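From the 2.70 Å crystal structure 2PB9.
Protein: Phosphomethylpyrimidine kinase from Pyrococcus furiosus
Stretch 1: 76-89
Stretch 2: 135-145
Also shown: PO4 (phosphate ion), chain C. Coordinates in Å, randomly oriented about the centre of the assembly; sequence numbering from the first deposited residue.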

# COMPACT_ATOMS: atom_id res chain seq x y z
N ASP A 76 -24.40 -2.83 6.58
CA ASP A 76 -23.74 -4.12 6.47
C ASP A 76 -22.40 -4.15 7.19
O ASP A 76 -22.14 -5.05 7.98
CB ASP A 76 -23.53 -4.50 5.01
CG ASP A 76 -22.53 -5.65 4.85
OD1 ASP A 76 -22.65 -6.66 5.59
OD2 ASP A 76 -21.62 -5.55 3.98
N HIS A 77 -21.55 -3.17 6.91
CA HIS A 77 -20.22 -3.11 7.50
C HIS A 77 -20.17 -2.66 8.96
O HIS A 77 -19.44 -3.25 9.76
CB HIS A 77 -19.34 -2.23 6.63
CG HIS A 77 -19.08 -2.80 5.27
ND1 HIS A 77 -18.59 -2.05 4.22
CD2 HIS A 77 -19.18 -4.07 4.81
CE1 HIS A 77 -18.41 -2.84 3.17
NE2 HIS A 77 -18.76 -4.07 3.50
N LEU A 78 -20.93 -1.64 9.30
CA LEU A 78 -20.93 -1.16 10.66
C LEU A 78 -21.69 -2.14 11.55
O LEU A 78 -21.36 -2.30 12.73
CB LEU A 78 -21.58 0.23 10.74
CG LEU A 78 -21.21 1.03 11.99
CD1 LEU A 78 -19.72 1.30 11.99
CD2 LEU A 78 -21.98 2.34 12.04
N ALA A 79 -22.69 -2.82 10.99
CA ALA A 79 -23.47 -3.78 11.77
C ALA A 79 -22.61 -4.93 12.24
O ALA A 79 -22.72 -5.39 13.38
CB ALA A 79 -24.64 -4.31 10.94
N ARG A 80 -21.75 -5.42 11.35
CA ARG A 80 -20.85 -6.51 11.69
C ARG A 80 -19.91 -6.05 12.79
O ARG A 80 -19.59 -6.80 13.70
CB ARG A 80 -20.04 -6.95 10.46
CG ARG A 80 -20.73 -8.00 9.58
CD ARG A 80 -20.98 -7.50 8.15
NE ARG A 80 -19.74 -7.16 7.44
CZ ARG A 80 -19.21 -7.90 6.47
NH1 ARG A 80 -19.79 -9.03 6.07
NH2 ARG A 80 -18.07 -7.51 5.90
N ALA A 81 -19.47 -4.80 12.70
CA ALA A 81 -18.58 -4.23 13.69
C ALA A 81 -19.23 -4.18 15.07
O ALA A 81 -18.66 -4.67 16.06
CB ALA A 81 -18.17 -2.83 13.27
N VAL A 82 -20.42 -3.59 15.14
CA VAL A 82 -21.14 -3.48 16.40
C VAL A 82 -21.54 -4.85 16.90
O VAL A 82 -21.49 -5.12 18.10
CB VAL A 82 -22.40 -2.56 16.28
CG1 VAL A 82 -23.63 -3.37 15.91
CG2 VAL A 82 -22.65 -1.85 17.58
N LEU A 83 -21.90 -5.73 15.98
CA LEU A 83 -22.31 -7.08 16.32
C LEU A 83 -21.14 -7.81 16.97
O LEU A 83 -21.29 -8.44 18.01
CB LEU A 83 -22.80 -7.80 15.05
CG LEU A 83 -24.16 -8.55 15.11
CD1 LEU A 83 -25.16 -7.80 15.97
CD2 LEU A 83 -24.70 -8.72 13.70
N THR A 84 -19.96 -7.70 16.35
CA THR A 84 -18.75 -8.34 16.86
C THR A 84 -18.34 -7.72 18.20
O THR A 84 -17.89 -8.41 19.13
CB THR A 84 -17.59 -8.18 15.85
OG1 THR A 84 -17.83 -9.02 14.72
CG2 THR A 84 -16.24 -8.54 16.48
N TYR A 85 -18.50 -6.41 18.30
CA TYR A 85 -18.16 -5.67 19.50
C TYR A 85 -19.01 -6.18 20.67
O TYR A 85 -18.52 -6.31 21.79
CB TYR A 85 -18.40 -4.19 19.26
CG TYR A 85 -17.92 -3.27 20.35
CD1 TYR A 85 -16.70 -2.59 20.24
CD2 TYR A 85 -18.73 -3.00 21.46
CE1 TYR A 85 -16.30 -1.67 21.21
CE2 TYR A 85 -18.35 -2.08 22.42
CZ TYR A 85 -17.14 -1.41 22.30
OH TYR A 85 -16.78 -0.49 23.25
N MSE A 86 -20.28 -6.47 20.40
CA MSE A 86 -21.20 -6.96 21.43
C MSE A 86 -20.73 -8.28 22.03
O MSE A 86 -21.05 -8.60 23.18
CB MSE A 86 -22.61 -7.10 20.86
CG MSE A 86 -23.31 -5.75 20.66
SE MSE A 86 -24.85 -5.77 19.47
CE MSE A 86 -26.24 -6.16 20.75
N ARG A 87 -19.99 -9.05 21.25
CA ARG A 87 -19.48 -10.32 21.73
C ARG A 87 -18.58 -10.09 22.95
O ARG A 87 -18.25 -11.02 23.68
CB ARG A 87 -18.68 -11.01 20.63
CG ARG A 87 -19.44 -12.11 19.91
CD ARG A 87 -18.76 -12.50 18.60
NE ARG A 87 -17.35 -12.81 18.79
CZ ARG A 87 -16.46 -12.86 17.80
NH1 ARG A 87 -16.85 -12.63 16.55
NH2 ARG A 87 -15.19 -13.13 18.06
N PHE A 88 -18.21 -8.83 23.16
CA PHE A 88 -17.35 -8.46 24.27
C PHE A 88 -18.06 -7.53 25.24
O PHE A 88 -17.83 -7.59 26.45
CB PHE A 88 -16.09 -7.79 23.73
CG PHE A 88 -15.28 -8.68 22.84
CD1 PHE A 88 -14.37 -9.58 23.37
CD2 PHE A 88 -15.47 -8.66 21.46
CE1 PHE A 88 -13.66 -10.44 22.55
CE2 PHE A 88 -14.77 -9.52 20.64
CZ PHE A 88 -13.86 -10.41 21.18
N TYR A 89 -18.93 -6.68 24.71
CA TYR A 89 -19.69 -5.75 25.53
C TYR A 89 -21.08 -5.72 24.94
O TYR A 89 -21.42 -4.81 24.18
CB TYR A 89 -19.07 -4.37 25.48
CG TYR A 89 -17.59 -4.40 25.75
CD1 TYR A 89 -16.68 -4.54 24.71
CD2 TYR A 89 -17.11 -4.31 27.06
CE1 TYR A 89 -15.31 -4.59 24.96
CE2 TYR A 89 -15.75 -4.36 27.32
CZ TYR A 89 -14.85 -4.49 26.27
OH TYR A 89 -13.50 -4.51 26.53
N GLU A 135 -13.71 -13.94 3.14
CA GLU A 135 -14.56 -12.77 3.00
C GLU A 135 -15.37 -12.46 4.27
O GLU A 135 -15.92 -13.36 4.90
CB GLU A 135 -15.50 -12.93 1.80
N GLY A 136 -15.41 -11.18 4.62
CA GLY A 136 -16.16 -10.72 5.78
C GLY A 136 -15.56 -11.02 7.14
O GLY A 136 -16.15 -10.67 8.16
N ALA A 137 -14.39 -11.66 7.15
CA ALA A 137 -13.72 -12.01 8.40
C ALA A 137 -12.83 -10.90 8.94
O ALA A 137 -12.44 -10.92 10.10
CB ALA A 137 -12.91 -13.28 8.19
N THR A 138 -12.53 -9.93 8.08
CA THR A 138 -11.67 -8.79 8.43
C THR A 138 -12.26 -7.78 9.42
O THR A 138 -11.56 -7.35 10.34
CB THR A 138 -11.25 -8.00 7.16
OG1 THR A 138 -10.31 -8.77 6.41
CG2 THR A 138 -10.62 -6.68 7.55
N ILE A 139 -13.51 -7.38 9.22
CA ILE A 139 -14.09 -6.42 10.14
C ILE A 139 -14.09 -7.00 11.55
O ILE A 139 -13.63 -6.36 12.50
CB ILE A 139 -15.51 -6.01 9.72
CG1 ILE A 139 -15.46 -5.40 8.32
CG2 ILE A 139 -16.08 -5.01 10.72
CD1 ILE A 139 -16.79 -4.97 7.75
N PRO A 140 -14.60 -8.24 11.71
CA PRO A 140 -14.60 -8.82 13.06
C PRO A 140 -13.17 -8.97 13.59
O PRO A 140 -12.92 -8.71 14.77
CB PRO A 140 -15.32 -10.15 12.87
CG PRO A 140 -15.16 -10.44 11.40
CD PRO A 140 -15.31 -9.10 10.76
N TRP A 141 -12.24 -9.37 12.73
CA TRP A 141 -10.85 -9.50 13.14
C TRP A 141 -10.35 -8.18 13.73
O TRP A 141 -9.73 -8.15 14.80
CB TRP A 141 -9.95 -9.85 11.95
CG TRP A 141 -8.50 -9.83 12.33
CD1 TRP A 141 -7.80 -10.85 12.91
CD2 TRP A 141 -7.59 -8.73 12.22
NE1 TRP A 141 -6.51 -10.45 13.16
CE2 TRP A 141 -6.35 -9.15 12.75
CE3 TRP A 141 -7.70 -7.42 11.72
CZ2 TRP A 141 -5.22 -8.32 12.79
CZ3 TRP A 141 -6.57 -6.58 11.77
CH2 TRP A 141 -5.35 -7.04 12.30
N GLY A 142 -10.61 -7.10 13.02
CA GLY A 142 -10.19 -5.80 13.48
C GLY A 142 -10.73 -5.45 14.85
O GLY A 142 -9.96 -5.09 15.75
N ILE A 143 -12.05 -5.58 15.02
CA ILE A 143 -12.70 -5.26 16.29
C ILE A 143 -12.09 -6.02 17.47
O ILE A 143 -11.84 -5.45 18.52
CB ILE A 143 -14.23 -5.56 16.22
CG1 ILE A 143 -14.88 -4.76 15.08
CG2 ILE A 143 -14.91 -5.19 17.54
CD1 ILE A 143 -14.70 -3.26 15.17
N GLU A 144 -11.84 -7.31 17.28
CA GLU A 144 -11.25 -8.13 18.34
C GLU A 144 -9.82 -7.70 18.62
O GLU A 144 -9.42 -7.54 19.77
CB GLU A 144 -11.25 -9.59 17.93
CG GLU A 144 -12.62 -10.16 17.67
CD GLU A 144 -12.54 -11.54 17.06
OE1 GLU A 144 -11.82 -12.39 17.63
OE2 GLU A 144 -13.19 -11.76 16.01
N THR A 145 -9.05 -7.53 17.56
CA THR A 145 -7.67 -7.11 17.69
C THR A 145 -7.64 -5.85 18.53
O THR A 145 -6.92 -5.78 19.52
CB THR A 145 -7.06 -6.84 16.30
OG1 THR A 145 -6.92 -8.08 15.60
CG2 THR A 145 -5.72 -6.16 16.40
P PO4 C . -22.52 0.34 5.88
O1 PO4 C . -21.29 1.17 5.83
O2 PO4 C . -23.69 1.17 5.50
O3 PO4 C . -22.37 -0.80 4.90
O4 PO4 C . -22.70 -0.20 7.26

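The contact between these two stretches holds one hydrogen bond, a weak one within a salt bridge, placed at one end of a largely van der Waals contact. R87 NH2 donates to E144 OE2 across 3.2 Å in a salt bridge whose hydrogen-bond geometry is poor, the N-H...acceptor angle being 140°. The pair illustrates a general principle of helix packing: apolar surfaces and close-fitting small residues fill the middle of a contact, while the salt bridge forms where R87 is exposed, and charges attract there without precise alignment.

The helix of the first stretch and that of the second run in broadly the same direction, their axes inclined at 42° and 8.8 Å apart at closest approach. The backbones come near where T84 faces P140, with CA atoms 5.6 Å apart. T84 OG1 lies 3.3 Å from P140 CB, but its hydrogen bond goes back into its own helix, to R80 O at 3.0 Å. The hydroxyl is thereby satisfied, and threonine can sit buried against apolar neighbours. Its methyl completes the fit, with T84 CG2 3.6 Å from I143 CB.

Two isoleucines one helical turn apart, I139 and I143, are the two most covered residues of the second stretch, and both direct their CA-to-CB bonds toward the first stretch. A81 lies within reach of both: A81 CB is 4.0 Å from I139 CG2 and equally 4.0 Å from I143 CD1. The alanine methyl touches both. One turn later Y85 continues the seam, Y85 CB standing 4.0 Å from I143 CG2, which lies at the edge of the tyrosine ring.

Toward the start of the first helix, I139 CD1 reaches H77 CD2 at 3.9 Å and R80 NH2 at 3.4 Å, the latter near the guanidinium plane. One face of that guanidinium is covered by G136 O. R80 also pairs with D76 within its own stretch, R80 NE lying 3.5 Å from D76 OD1; the oxygen is well out of the guanidinium plane, so the attraction is one of charge alone. At the far end, E144 serves two chemistries: its carboxylate meets R87, while E144 CG lies 3.7 Å from F88 CE2, at the ring edge.

Beside this contact, backbone amides of D76, H77 and L78 bind a phosphate ion, D76 weakly, and most squarely through H77 N to PO4 O3 at 3.2 Å and L78 N to PO4 O4 at 3.1 Å.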